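Local coordinates for protein RmpA (Streptococcus mutans, PDB 3BJV) that probably acts as the IIA phosphocarrier of a sugar phosphotransferase system that phosphorylates ascorbate as it is carried across the membrane, at residues A19-A25 with L85-F91; L60-M64 with F123-I129. The contacts are given in a common frame with arbitrary orientation. Numbering follows the deposited sequence.

Two contacts that cross along one chain illustrate how a single sheet holds an alpha/beta sandwich together. From the N terminus, the start of helix 22-36 waits until residues 85-91 arrive, and interaction 1 then closes a loop of 59 intervening residues. Inside that loop lies 60-64, whose partner 123-129 comes only after interaction 1 is complete, so interaction 2 closes a loop of 58 residues that overlaps the first without nesting in it. Both reach the same mixed sheet: interaction 1 ties helix 22-36 to strand 88-90, interaction 2 ties strand 63-65 to the turn between helices 108-123 and 128-133. Their centres lie about 17 Å apart, and they do not touch.

Interaction 1 (A19-A25 with L85-F91); sequences AKDWKEA and LTEPVTF
W22 lays its CB over the face of the F91 ring, 3.7 Å from the ring centroid and almost on the normal, a clear CH-pi contact. Its chi1 near 76° (p) carries the indole onward and away from 85-91; the five-membered ring and the F91 ring meet obliquely, with centroids 5.3 Å apart, planes at 38° and W22 CE3 3.9 Å from F91 CE2. The principle is a capped helix start packed on a strand through apolar side chains: A19 and A25 against L85 and V89, with W22 against F91. A19 and K20 are extended or turned loop, D21 is the N-cap, and the helix begins at W22. With chi1 near 63° (p), D21 OD1 accepts from E24 N at 2.8 Å, capping the first turn, while A25 N bonds to D21 O at 3.0 Å. Opposite, the chain turns a corner at T86 and E87 and runs extended through V89 and T90. The nearest CA pairs are A19 with L85 (6.9 Å), D21 with V89 (5.5 Å) and W22 with F91 (5.6 Å). V89 sits centrally: its CG1 lies 3.6 Å from both A19 O and D21 O, its CG2 3.8 Å from A25 CB. A19 CB also meets L85 CD2 at 3.7 Å. No direct hydrogen bond joins the segments; a water accepts from W22 N (3.0 Å) and donates to T90 O (2.7 Å). Around this seam, W22 reaches T51 and E52 of helix 42-54, F91 touches V26 of helix 22-36 and V97, and V89 pairs through its backbone with V97 on strand 96-104.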
loop_
_atom_site.group_PDB
_atom_site.type_symbol
_atom_site.label_atom_id
_atom_site.label_comp_id
_atom_site.label_asym_id
_atom_site.label_seq_id
_atom_site.Cartn_x
_atom_site.Cartn_y
_atom_site.Cartn_z
ATOM N N ALA A 19 -4.390 -0.215 26.384
ATOM C CA ALA A 19 -5.050 -1.410 25.907
ATOM C C ALA A 19 -4.316 -2.585 26.515
ATOM O O ALA A 19 -3.098 -2.561 26.601
ATOM C CB ALA A 19 -4.976 -1.480 24.382
ATOM N N LYS A 20 -5.030 -3.634 26.928
ATOM C CA LYS A 20 -4.344 -4.774 27.524
ATOM C C LYS A 20 -3.913 -5.718 26.446
ATOM O O LYS A 20 -2.963 -6.485 26.625
ATOM C CB LYS A 20 -5.231 -5.505 28.546
ATOM C CG LYS A 20 -5.202 -4.838 29.937
ATOM C CD LYS A 20 -6.402 -5.235 30.799
ATOM C CE LYS A 20 -6.218 -4.763 32.236
ATOM N NZ LYS A 20 -7.461 -5.042 32.990
ATOM N N ASP A 21 -4.610 -5.689 25.315
ATOM C CA ASP A 21 -4.259 -6.670 24.285
ATOM C C ASP A 21 -4.579 -6.121 22.917
ATOM O O ASP A 21 -5.078 -4.979 22.786
ATOM C CB ASP A 21 -4.991 -8.019 24.556
ATOM C CG ASP A 21 -6.498 -7.884 24.482
ATOM O OD1 ASP A 21 -7.030 -7.128 23.642
ATOM O OD2 ASP A 21 -7.190 -8.523 25.264
ATOM N N TRP A 22 -4.323 -6.933 21.910
ATOM C CA TRP A 22 -4.493 -6.513 20.556
ATOM C C TRP A 22 -5.946 -6.244 20.152
ATOM O O TRP A 22 -6.205 -5.314 19.343
ATOM C CB TRP A 22 -3.780 -7.454 19.588
ATOM C CG TRP A 22 -4.439 -8.774 19.328
ATOM C CD1 TRP A 22 -4.155 -9.964 19.943
ATOM C CD2 TRP A 22 -5.502 -9.054 18.373
ATOM N NE1 TRP A 22 -4.978 -10.953 19.450
ATOM C CE2 TRP A 22 -5.803 -10.438 18.485
ATOM C CE3 TRP A 22 -6.217 -8.271 17.437
ATOM C CZ2 TRP A 22 -6.771 -11.075 17.676
ATOM C CZ3 TRP A 22 -7.194 -8.896 16.659
ATOM C CH2 TRP A 22 -7.483 -10.295 16.811
ATOM N N LYS A 23 -6.883 -7.008 20.723
ATOM C CA LYS A 23 -8.308 -6.883 20.356
ATOM C C LYS A 23 -8.850 -5.574 20.905
ATOM O O LYS A 23 -9.625 -4.917 20.238
ATOM C CB LYS A 23 -9.156 -8.034 20.893
ATOM C CG LYS A 23 -8.729 -9.429 20.411
ATOM C CD LYS A 23 -9.826 -10.432 20.653
ATOM C CE LYS A 23 -9.483 -11.819 20.081
ATOM N NZ LYS A 23 -8.989 -12.728 21.179
ATOM N N GLU A 24 -8.431 -5.226 22.118
ATOM C CA GLU A 24 -8.741 -3.939 22.693
ATOM C C GLU A 24 -8.124 -2.771 21.919
ATOM O O GLU A 24 -8.786 -1.766 21.677
ATOM C CB GLU A 24 -8.339 -3.818 24.148
ATOM C CG GLU A 24 -8.546 -2.373 24.600
ATOM C CD GLU A 24 -9.135 -2.262 25.979
ATOM O OE1 GLU A 24 -8.462 -2.747 26.938
ATOM O OE2 GLU A 24 -10.270 -1.684 26.079
ATOM N N ALA A 25 -6.868 -2.905 21.541
ATOM C CA ALA A 25 -6.165 -1.866 20.778
ATOM C C ALA A 25 -6.967 -1.590 19.492
ATOM O O ALA A 25 -7.248 -0.464 19.131
ATOM C CB ALA A 25 -4.738 -2.336 20.477
ATOM N N LEU A 85 -0.970 4.259 22.080
ATOM C CA LEU A 85 -0.997 3.547 23.373
ATOM C C LEU A 85 0.152 4.003 24.308
ATOM O O LEU A 85 1.218 4.469 23.835
ATOM C CB LEU A 85 -0.872 2.011 23.127
ATOM C CG LEU A 85 -1.940 1.437 22.196
ATOM C CD1 LEU A 85 -1.595 0.086 21.896
ATOM C CD2 LEU A 85 -3.295 1.430 22.889
ATOM N N THR A 86 -0.030 3.782 25.615
ATOM C CA THR A 86 1.007 4.131 26.578
ATOM C C THR A 86 2.091 3.044 26.679
ATOM O O THR A 86 3.248 3.336 27.024
ATOM C CB THR A 86 0.408 4.465 27.944
ATOM O OG1 THR A 86 -0.445 3.391 28.366
ATOM C CG2 THR A 86 -0.418 5.809 27.859
ATOM N N GLU A 87 1.712 1.801 26.358
ATOM C CA GLU A 87 2.619 0.677 26.212
ATOM C C GLU A 87 2.220 -0.052 24.960
ATOM O O GLU A 87 1.046 -0.082 24.646
ATOM C CB GLU A 87 2.393 -0.275 27.352
ATOM C CG GLU A 87 2.941 0.284 28.594
ATOM C CD GLU A 87 2.107 -0.083 29.771
ATOM O OE1 GLU A 87 1.942 -1.327 29.986
ATOM O OE2 GLU A 87 1.628 0.896 30.446
ATOM N N PRO A 88 3.191 -0.640 24.243
ATOM C CA PRO A 88 2.894 -1.554 23.145
ATOM C C PRO A 88 2.025 -2.747 23.531
ATOM O O PRO A 88 1.961 -3.094 24.702
ATOM C CB PRO A 88 4.291 -2.021 22.677
ATOM C CG PRO A 88 5.248 -1.574 23.763
ATOM C CD PRO A 88 4.634 -0.376 24.372
ATOM N N VAL A 89 1.298 -3.300 22.559
ATOM C CA VAL A 89 0.569 -4.553 22.698
ATOM C C VAL A 89 1.197 -5.462 21.665
ATOM O O VAL A 89 1.715 -4.958 20.661
ATOM C CB VAL A 89 -1.002 -4.432 22.388
ATOM C CG1 VAL A 89 -1.728 -3.750 23.499
ATOM C CG2 VAL A 89 -1.280 -3.721 21.059
ATOM N N THR A 90 1.133 -6.779 21.884
ATOM C CA THR A 90 1.693 -7.759 20.969
ATOM C C THR A 90 0.591 -8.370 20.115
ATOM O O THR A 90 -0.391 -8.869 20.646
ATOM C CB THR A 90 2.447 -8.857 21.727
ATOM O OG1 THR A 90 3.341 -8.262 22.691
ATOM C CG2 THR A 90 3.270 -9.687 20.770
ATOM N N PHE A 91 0.709 -8.276 18.804
ATOM C CA PHE A 91 -0.236 -8.969 17.902
ATOM C C PHE A 91 0.089 -10.470 17.727
ATOM O O PHE A 91 1.128 -10.935 18.195
ATOM C CB PHE A 91 -0.322 -8.252 16.543
ATOM C CG PHE A 91 -1.293 -7.101 16.535
ATOM C CD1 PHE A 91 -1.033 -5.935 17.266
ATOM C CD2 PHE A 91 -2.495 -7.197 15.838
ATOM C CE1 PHE A 91 -1.961 -4.861 17.271
ATOM C CE2 PHE A 91 -3.409 -6.141 15.822
ATOM C CZ PHE A 91 -3.149 -4.969 16.543
HETATM O O HOH W 1 -2.118 -8.830 22.663
#

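Interaction 2 (L60-M64 with F123-I129); sequences LMPGM and FELDHSI
In this EIIA type 2 alpha/beta sandwich, a tight turn entering strand 63-65 fits against the bend between helices 108-123 and 128-133, a worked example of a glycine hollow filled by a branched side chain, with two methionines packed beside an aromatic ring. M61 to M64 form a type II beta turn closed by M64 N to M61 O at 3.3 Å. G63, with phi/psi of 89/-27, lies in a conformation that calls for glycine; a CB there would also crowd I129, whose CD1 instead fills the hollow, 3.9 Å from G63 C. The nearest CA pair is G63 with I129, 6.8 Å apart. I129, m at both chi1 and chi2, is thus the bump from the far side, and its CD1 also reaches M64 CB at 3.8 Å. Both methionines approach F123 from the same side, M64 over the ring face and M61 at the F123 CB. M64 curls back with all three chi angles p and sets CE over one face of the ring, 3.9 Å from its centroid, while SD stands 4.8 Å from that centroid in a Met-aromatic contact. M61 extends instead (p, t, then chi3 near -91°), placing SD 3.9 Å from F123 CB and CE 4.3 Å from I129 CG1. Beyond them, F123 packs on V99 and L101 of strand 96-104, and M61 also meets Y153 of the second subunit, so the contact borders the dimer interface. Across the bend, L125 to S128 make a second type II turn, H127 takes the N-cap position, and S128 OG donates to F123 O at 2.6 Å.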
loop_
_atom_site.group_PDB
_atom_site.type_symbol
_atom_site.label_atom_id
_atom_site.label_comp_id
_atom_site.label_asym_id
_atom_site.label_seq_id
_atom_site.Cartn_x
_atom_site.Cartn_y
_atom_site.Cartn_z
ATOM N N LEU A 60 2.394 -2.471 8.765
ATOM C CA LEU A 60 3.305 -2.054 7.684
ATOM C C LEU A 60 4.775 -1.967 8.018
ATOM O O LEU A 60 5.626 -2.304 7.192
ATOM C CB LEU A 60 2.898 -0.718 7.063
ATOM C CG LEU A 60 1.870 -0.777 5.929
ATOM C CD1 LEU A 60 2.012 0.488 5.108
ATOM C CD2 LEU A 60 1.894 -2.078 5.049
ATOM N N MET A 61 5.056 -1.488 9.219
ATOM C CA MET A 61 6.405 -1.384 9.725
ATOM C C MET A 61 6.287 -1.578 11.216
ATOM O O MET A 61 5.200 -1.415 11.752
ATOM C CB MET A 61 7.030 -0.027 9.363
ATOM C CG MET A 61 6.245 1.259 9.736
ATOM S SD MET A 61 7.170 2.829 9.319
ATOM C CE MET A 61 8.095 3.190 10.836
ATOM N N PRO A 62 7.404 -1.934 11.899
ATOM C CA PRO A 62 7.257 -2.228 13.338
ATOM C C PRO A 62 6.844 -1.004 14.147
ATOM O O PRO A 62 7.220 0.093 13.783
ATOM C CB PRO A 62 8.647 -2.765 13.742
ATOM C CG PRO A 62 9.291 -3.181 12.425
ATOM C CD PRO A 62 8.805 -2.106 11.459
ATOM N N GLY A 63 6.067 -1.213 15.213
ATOM C CA GLY A 63 5.443 -0.146 15.967
ATOM C C GLY A 63 4.051 0.299 15.488
ATOM O O GLY A 63 3.261 0.815 16.281
ATOM N N MET A 64 3.717 0.139 14.217
ATOM C CA MET A 64 2.415 0.630 13.775
ATOM C C MET A 64 1.491 -0.437 13.095
ATOM O O MET A 64 1.967 -1.435 12.535
ATOM C CB MET A 64 2.587 1.893 12.908
ATOM C CG MET A 64 3.085 1.649 11.476
ATOM S SD MET A 64 1.859 0.887 10.336
ATOM C CE MET A 64 0.926 2.333 9.833
ATOM N N PHE A 123 4.459 8.177 8.523
ATOM C CA PHE A 123 5.342 7.285 9.208
ATOM C C PHE A 123 6.781 7.323 8.730
ATOM O O PHE A 123 7.656 6.860 9.424
ATOM C CB PHE A 123 4.772 5.873 9.224
ATOM C CG PHE A 123 3.631 5.729 10.166
ATOM C CD1 PHE A 123 3.863 5.580 11.543
ATOM C CD2 PHE A 123 2.311 5.776 9.699
ATOM C CE1 PHE A 123 2.795 5.474 12.425
ATOM C CE2 PHE A 123 1.234 5.669 10.577
ATOM C CZ PHE A 123 1.475 5.520 11.950
ATOM N N GLU A 124 7.045 7.905 7.573
ATOM C CA GLU A 124 8.447 8.110 7.172
ATOM C C GLU A 124 9.120 9.411 7.646
ATOM O O GLU A 124 10.248 9.699 7.245
ATOM C CB GLU A 124 8.592 7.971 5.665
ATOM C CG GLU A 124 8.320 6.525 5.207
ATOM C CD GLU A 124 8.571 6.330 3.745
ATOM O OE1 GLU A 124 8.767 7.345 3.006
ATOM O OE2 GLU A 124 8.566 5.151 3.344
ATOM N N LEU A 125 8.429 10.228 8.433
ATOM C CA LEU A 125 9.083 11.363 9.076
ATOM C C LEU A 125 10.134 10.798 10.029
ATOM O O LEU A 125 10.032 9.627 10.444
ATOM C CB LEU A 125 8.058 12.154 9.866
ATOM C CG LEU A 125 7.083 12.871 8.967
ATOM C CD1 LEU A 125 5.974 13.535 9.796
ATOM C CD2 LEU A 125 7.826 13.857 8.073
ATOM N N ASP A 126 11.120 11.592 10.417
ATOM C CA ASP A 126 12.103 11.048 11.368
ATOM C C ASP A 126 11.519 10.775 12.736
ATOM O O ASP A 126 10.756 11.555 13.234
ATOM C CB ASP A 126 13.399 11.886 11.445
ATOM C CG ASP A 126 14.613 11.104 10.846
ATOM O OD1 ASP A 126 15.434 10.568 11.659
ATOM O OD2 ASP A 126 14.680 10.961 9.563
ATOM N N HIS A 127 11.850 9.632 13.309
ATOM C CA HIS A 127 11.379 9.226 14.608
ATOM C C HIS A 127 9.863 9.372 14.667
ATOM O O HIS A 127 9.345 9.904 15.670
ATOM C CB HIS A 127 11.976 10.132 15.697
ATOM C CG HIS A 127 13.462 10.313 15.621
ATOM N ND1 HIS A 127 14.354 9.264 15.754
ATOM C CD2 HIS A 127 14.210 11.428 15.457
ATOM C CE1 HIS A 127 15.583 9.729 15.666
ATOM N NE2 HIS A 127 15.525 11.038 15.479
ATOM N N SER A 128 9.153 8.942 13.611
ATOM C CA SER A 128 7.680 9.178 13.525
ATOM C C SER A 128 6.916 8.471 14.643
ATOM O O SER A 128 6.041 9.057 15.228
ATOM C CB SER A 128 7.104 8.807 12.161
ATOM O OG SER A 128 7.266 7.412 11.906
ATOM N N ILE A 129 7.286 7.240 14.962
ATOM C CA ILE A 129 6.664 6.497 16.035
ATOM C C ILE A 129 6.907 7.161 17.383
ATOM O O ILE A 129 5.971 7.331 18.180
ATOM C CB ILE A 129 7.134 5.002 16.060
ATOM C CG1 ILE A 129 6.799 4.312 14.742
ATOM C CG2 ILE A 129 6.494 4.220 17.210
ATOM C CD1 ILE A 129 5.347 3.868 14.617
#